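Local atomic coordinates of nitrate transport protein (Xanthomonas axonopodis pv. citri, PDB entry 3KSX), a protein that probably delivers alkanesulfonates to an ABC importer as its periplasmic binding protein, and is captured here with the sulfonate buffer MOPS bound. Residues A[153-156]-A[157-161]; A[292-296]-A[297-301]. One frame throughout, in Å; residues are numbered along the deposited sequence.

Contact 1. Residues A[153-156]-A[157-161]; sequences SGLS and MRDIT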
loop_
_atom_site.group_PDB
_atom_site.type_symbol
_atom_site.label_atom_id
_atom_site.label_comp_id
_atom_site.label_asym_id
_atom_site.label_seq_id
_atom_site.Cartn_x
_atom_site.Cartn_y
_atom_site.Cartn_z
ATOM N N SER A 153 6.490 22.666 -0.221
ATOM C CA SER A 153 7.475 23.530 -0.872
ATOM C C SER A 153 6.803 24.393 -1.925
ATOM O O SER A 153 7.455 25.003 -2.788
ATOM C CB SER A 153 8.569 22.684 -1.498
ATOM O OG SER A 153 9.296 22.094 -0.435
ATOM N N GLY A 154 5.481 24.484 -1.825
ATOM C CA GLY A 154 4.767 25.247 -2.796
ATOM C C GLY A 154 4.796 24.689 -4.203
ATOM O O GLY A 154 4.694 25.443 -5.171
ATOM N N LEU A 155 4.873 23.354 -4.348
ATOM C CA LEU A 155 4.795 22.780 -5.687
ATOM C C LEU A 155 3.506 21.987 -5.837
ATOM O O LEU A 155 3.034 21.439 -4.869
ATOM C CB LEU A 155 6.000 21.845 -5.940
ATOM C CG LEU A 155 7.343 22.561 -6.079
ATOM C CD1 LEU A 155 8.518 21.548 -6.066
ATOM C CD2 LEU A 155 7.369 23.372 -7.336
ATOM N N SER A 156 2.914 21.954 -7.013
ATOM C CA SER A 156 1.776 21.058 -7.128
ATOM C C SER A 156 2.124 19.965 -8.111
ATOM O O SER A 156 3.202 19.970 -8.734
ATOM C CB SER A 156 0.517 21.794 -7.607
ATOM O OG SER A 156 0.759 22.254 -8.920
ATOM N N MET A 157 1.152 19.076 -8.322
ATOM C CA MET A 157 1.307 18.031 -9.280
ATOM C C MET A 157 1.492 18.632 -10.680
ATOM O O MET A 157 2.122 18.015 -11.546
ATOM C CB MET A 157 0.115 17.038 -9.248
ATOM C CG MET A 157 -0.001 16.320 -7.876
ATOM S SD MET A 157 1.434 15.304 -7.490
ATOM C CE MET A 157 1.492 14.340 -8.983
ATOM N N ARG A 158 0.994 19.834 -10.932
ATOM C CA ARG A 158 1.222 20.412 -12.262
ATOM C C ARG A 158 2.604 21.034 -12.415
ATOM O O ARG A 158 2.901 21.551 -13.481
ATOM C CB ARG A 158 0.109 21.375 -12.703
ATOM C CG ARG A 158 -0.260 22.495 -11.733
ATOM C CD ARG A 158 -1.779 23.025 -11.871
ATOM N NE ARG A 158 -2.282 23.501 -10.569
ATOM C CZ ARG A 158 -1.579 24.244 -9.699
ATOM N NH1 ARG A 158 -0.349 24.688 -10.012
ATOM N NH2 ARG A 158 -2.109 24.564 -8.503
ATOM N N ASP A 159 3.418 21.031 -11.352
ATOM C CA ASP A 159 4.770 21.608 -11.453
ATOM C C ASP A 159 5.828 20.553 -11.777
ATOM O O ASP A 159 7.031 20.850 -11.886
ATOM C CB ASP A 159 5.147 22.313 -10.155
ATOM C CG ASP A 159 4.268 23.489 -9.848
ATOM O OD1 ASP A 159 3.982 24.272 -10.771
ATOM O OD2 ASP A 159 3.841 23.654 -8.677
ATOM N N ILE A 160 5.388 19.299 -11.850
ATOM C CA ILE A 160 6.312 18.158 -12.041
ATOM C C ILE A 160 5.749 17.376 -13.213
ATOM O O ILE A 160 4.587 17.565 -13.570
ATOM C CB ILE A 160 6.553 17.306 -10.772
ATOM C CG1 ILE A 160 5.279 16.642 -10.241
ATOM C CG2 ILE A 160 7.104 18.161 -9.602
ATOM C CD1 ILE A 160 4.906 15.390 -10.942
ATOM N N THR A 161 6.543 16.516 -13.833
ATOM C CA THR A 161 6.047 15.682 -14.878
ATOM C C THR A 161 5.886 14.224 -14.431
ATOM O O THR A 161 6.899 13.593 -14.194
ATOM C CB THR A 161 7.027 15.719 -15.971
ATOM O OG1 THR A 161 6.979 17.028 -16.506
ATOM C CG2 THR A 161 6.721 14.734 -17.011
#
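In the turn that joins helix 141-152 to strand 161-164, Ser-156, just before the 3-10 segment 157-159, and Asp-159, its last residue, hold each other. Ser-156 N donates to Asp-159 OD2 at 2.6 Å, nearly straight, reaching the oxygen on its anti side from 31° out of the carboxylate plane. In return Asp-159 N lies 2.8 Å from Ser-156 O, above the plane of that carbonyl. This reciprocal pair ties the residue just before the 3-10 segment to its last residue, just downstream of the Schellman motif in which Gly-154, with positive phi, closes the preceding helix. With OG set between its own backbone N and carbonyl carbon (chi1 65°), Ser-156 also accepts from Arg-158 N at 3.2 Å and makes a weak bond to Asp-159 OD2. The guanidinium of Arg-158 folds back over the same hydroxyl: Ser-156 OG is 2.9 Å from Arg-158 NH1 but sits over a face, where no N-H points at it. Leu-155 crosses the aspartate at a slant, CD2 to Asp-159 CB 3.7 Å. Met-157 turns away from this polar side, bent at chi2 and chi3, and packs on His-143 and Leu-147.

Contact 2. Residues A[292-296]-A[297-301]; sequences DLFYA and QRLLP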
loop_
_atom_site.group_PDB
_atom_site.type_symbol
_atom_site.label_atom_id
_atom_site.label_comp_id
_atom_site.label_asym_id
_atom_site.label_seq_id
_atom_site.Cartn_x
_atom_site.Cartn_y
_atom_site.Cartn_z
ATOM N N ASP A 292 -11.330 14.562 -0.483
ATOM C CA ASP A 292 -11.634 16.005 -0.751
ATOM C C ASP A 292 -10.465 16.752 -1.389
ATOM O O ASP A 292 -10.626 17.564 -2.368
ATOM C CB ASP A 292 -12.059 16.719 0.545
ATOM C CG ASP A 292 -13.399 16.165 1.147
ATOM O OD1 ASP A 292 -14.167 15.413 0.487
ATOM O OD2 ASP A 292 -13.621 16.492 2.329
ATOM N N LEU A 293 -9.268 16.466 -0.855
ATOM C CA LEU A 293 -8.007 17.014 -1.386
ATOM C C LEU A 293 -7.768 16.616 -2.831
ATOM O O LEU A 293 -7.416 17.465 -3.633
ATOM C CB LEU A 293 -6.805 16.595 -0.512
ATOM C CG LEU A 293 -5.374 17.001 -0.903
ATOM C CD1 LEU A 293 -5.277 18.491 -0.998
ATOM C CD2 LEU A 293 -4.411 16.462 0.163
ATOM N N PHE A 294 -7.959 15.329 -3.169
ATOM C CA PHE A 294 -7.659 14.836 -4.503
ATOM C C PHE A 294 -8.636 15.437 -5.478
ATOM O O PHE A 294 -8.282 15.830 -6.597
ATOM C CB PHE A 294 -7.689 13.285 -4.546
ATOM C CG PHE A 294 -6.327 12.697 -4.310
ATOM C CD1 PHE A 294 -5.728 12.822 -3.059
ATOM C CD2 PHE A 294 -5.641 12.032 -5.357
ATOM C CE1 PHE A 294 -4.476 12.384 -2.847
ATOM C CE2 PHE A 294 -4.342 11.552 -5.138
ATOM C CZ PHE A 294 -3.746 11.735 -3.879
ATOM N N TYR A 295 -9.851 15.582 -5.025
ATOM C CA TYR A 295 -10.872 16.241 -5.875
ATOM C C TYR A 295 -10.545 17.752 -6.124
ATOM O O TYR A 295 -10.638 18.243 -7.277
ATOM C CB TYR A 295 -12.242 16.062 -5.246
ATOM C CG TYR A 295 -13.326 16.667 -6.125
ATOM C CD1 TYR A 295 -13.557 16.178 -7.409
ATOM C CD2 TYR A 295 -14.079 17.746 -5.675
ATOM C CE1 TYR A 295 -14.527 16.743 -8.231
ATOM C CE2 TYR A 295 -15.064 18.332 -6.491
ATOM C CZ TYR A 295 -15.275 17.814 -7.771
ATOM O OH TYR A 295 -16.253 18.355 -8.571
ATOM N N ALA A 296 -10.239 18.468 -5.048
ATOM C CA ALA A 296 -9.878 19.903 -5.014
ATOM C C ALA A 296 -8.742 20.159 -5.986
ATOM O O ALA A 296 -8.747 21.176 -6.674
ATOM C CB ALA A 296 -9.416 20.291 -3.619
ATOM N N GLN A 297 -7.762 19.254 -5.986
ATOM C CA GLN A 297 -6.573 19.299 -6.867
ATOM C C GLN A 297 -6.794 18.730 -8.262
ATOM O O GLN A 297 -5.842 18.589 -9.039
ATOM C CB GLN A 297 -5.404 18.569 -6.190
ATOM C CG GLN A 297 -4.881 19.274 -4.947
ATOM C CD GLN A 297 -4.393 20.690 -5.202
ATOM O OE1 GLN A 297 -4.568 21.581 -4.365
ATOM N NE2 GLN A 297 -3.769 20.896 -6.348
ATOM N N ARG A 298 -8.049 18.429 -8.595
ATOM C CA ARG A 298 -8.392 17.909 -9.911
ATOM C C ARG A 298 -7.656 16.601 -10.271
ATOM O O ARG A 298 -7.330 16.334 -11.443
ATOM C CB ARG A 298 -8.109 18.969 -10.955
ATOM C CG ARG A 298 -8.730 20.333 -10.695
ATOM C CD ARG A 298 -8.535 21.221 -11.958
ATOM N NE ARG A 298 -7.149 21.708 -12.207
ATOM C CZ ARG A 298 -6.208 21.136 -12.998
ATOM N NH1 ARG A 298 -6.435 19.985 -13.651
ATOM N NH2 ARG A 298 -5.005 21.729 -13.127
ATOM N N LEU A 299 -7.403 15.774 -9.268
ATOM C CA LEU A 299 -6.769 14.480 -9.500
ATOM C C LEU A 299 -7.775 13.322 -9.542
ATOM O O LEU A 299 -7.415 12.192 -9.895
ATOM C CB LEU A 299 -5.712 14.234 -8.428
ATOM C CG LEU A 299 -4.673 15.330 -8.246
ATOM C CD1 LEU A 299 -3.763 15.037 -7.116
ATOM C CD2 LEU A 299 -3.854 15.505 -9.513
ATOM N N LEU A 300 -9.026 13.606 -9.156
ATOM C CA LEU A 300 -10.128 12.667 -9.235
ATOM C C LEU A 300 -11.258 13.440 -9.920
ATOM O O LEU A 300 -11.398 14.662 -9.700
ATOM C CB LEU A 300 -10.583 12.252 -7.818
ATOM C CG LEU A 300 -9.710 11.227 -7.060
ATOM C CD1 LEU A 300 -10.362 10.947 -5.776
ATOM C CD2 LEU A 300 -9.673 9.949 -7.842
ATOM N N PRO A 301 -12.045 12.744 -10.734
ATOM C CA PRO A 301 -13.143 13.380 -11.427
ATOM C C PRO A 301 -14.339 13.699 -10.517
ATOM O O PRO A 301 -14.828 14.831 -10.584
ATOM C CB PRO A 301 -13.475 12.393 -12.549
ATOM C CG PRO A 301 -12.988 11.110 -12.122
ATOM C CD PRO A 301 -11.868 11.342 -11.140
#
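Leu-293 meets Gln-297 one turn further on, their side chains side by side and pointing the same way, with Leu-293 CD1 4.0 Å from Gln-297 CG. Their backbones make the last regular helical bond of helix 281-296, Gln-297 N to Leu-293 O at 3.0 Å. The carbonyl oxygen of Phe-294 takes the amide of Leu-299, Phe-294 O to Leu-299 N 2.8 Å, nearly in line with the C=O bond, and a weak second bond from Leu-300 N. On the side-chain side, Phe-294 CD2 lies 3.8 Å from Leu-299 CB, while Leu-299 CD1 lies over one face of the ring; Leu-300 CD1 rests against Phe-294 CB, also at 3.8 Å. Helices 88-95 and 141-152 add Phe-92 and Leu-147 around this buried ring. Tyr-295 sends its ring along the outgoing chain, with CG opposite the backbone N (chi1 -177°). Pro-301 O lies in the ring plane at its edge, 3.0 Å from Tyr-295 CE1, a close approach to the positively polarised rim. Tyr-295 O accepts Arg-298 N at 2.9 Å, with the donor well above the carbonyl plane. Ala-296 completes the helix, and Gln-297 is the first residue to leave helical geometry. Positive phi at Arg-298 (58°) then reverses the chain, making it the C-prime residue; the bonds Leu-299 N to Phe-294 O and Arg-298 N to Tyr-295 O form a Schellman motif, accompanied by an apolar contact, here Phe-294 with Leu-299.

Contact 1 comes first along the chain, between helix 141-152 and strand 161-164, an outermost strand of the sheet that also holds 133-136 and 181-185. Contact 2 follows more than 130 residues later, at the C-terminal end of helix 281-296. Their centres are 14 Å apart, and both pack on helix 141-152, Met-157 and Leu-293 each reaching Leu-147. They also touch directly: Met-157 CG lies 4.0 Å from Leu-299 CD1, and Arg-158 CD packs 3.7 Å from Arg-298 NH2. Contact 2 also reaches helix 88-95, between strands 82-86 and 100-106 of the other five-stranded sheet, so the end of helix 281-296 touches helices associated with both sheets, consistent with a two-lobed periplasmic binding protein.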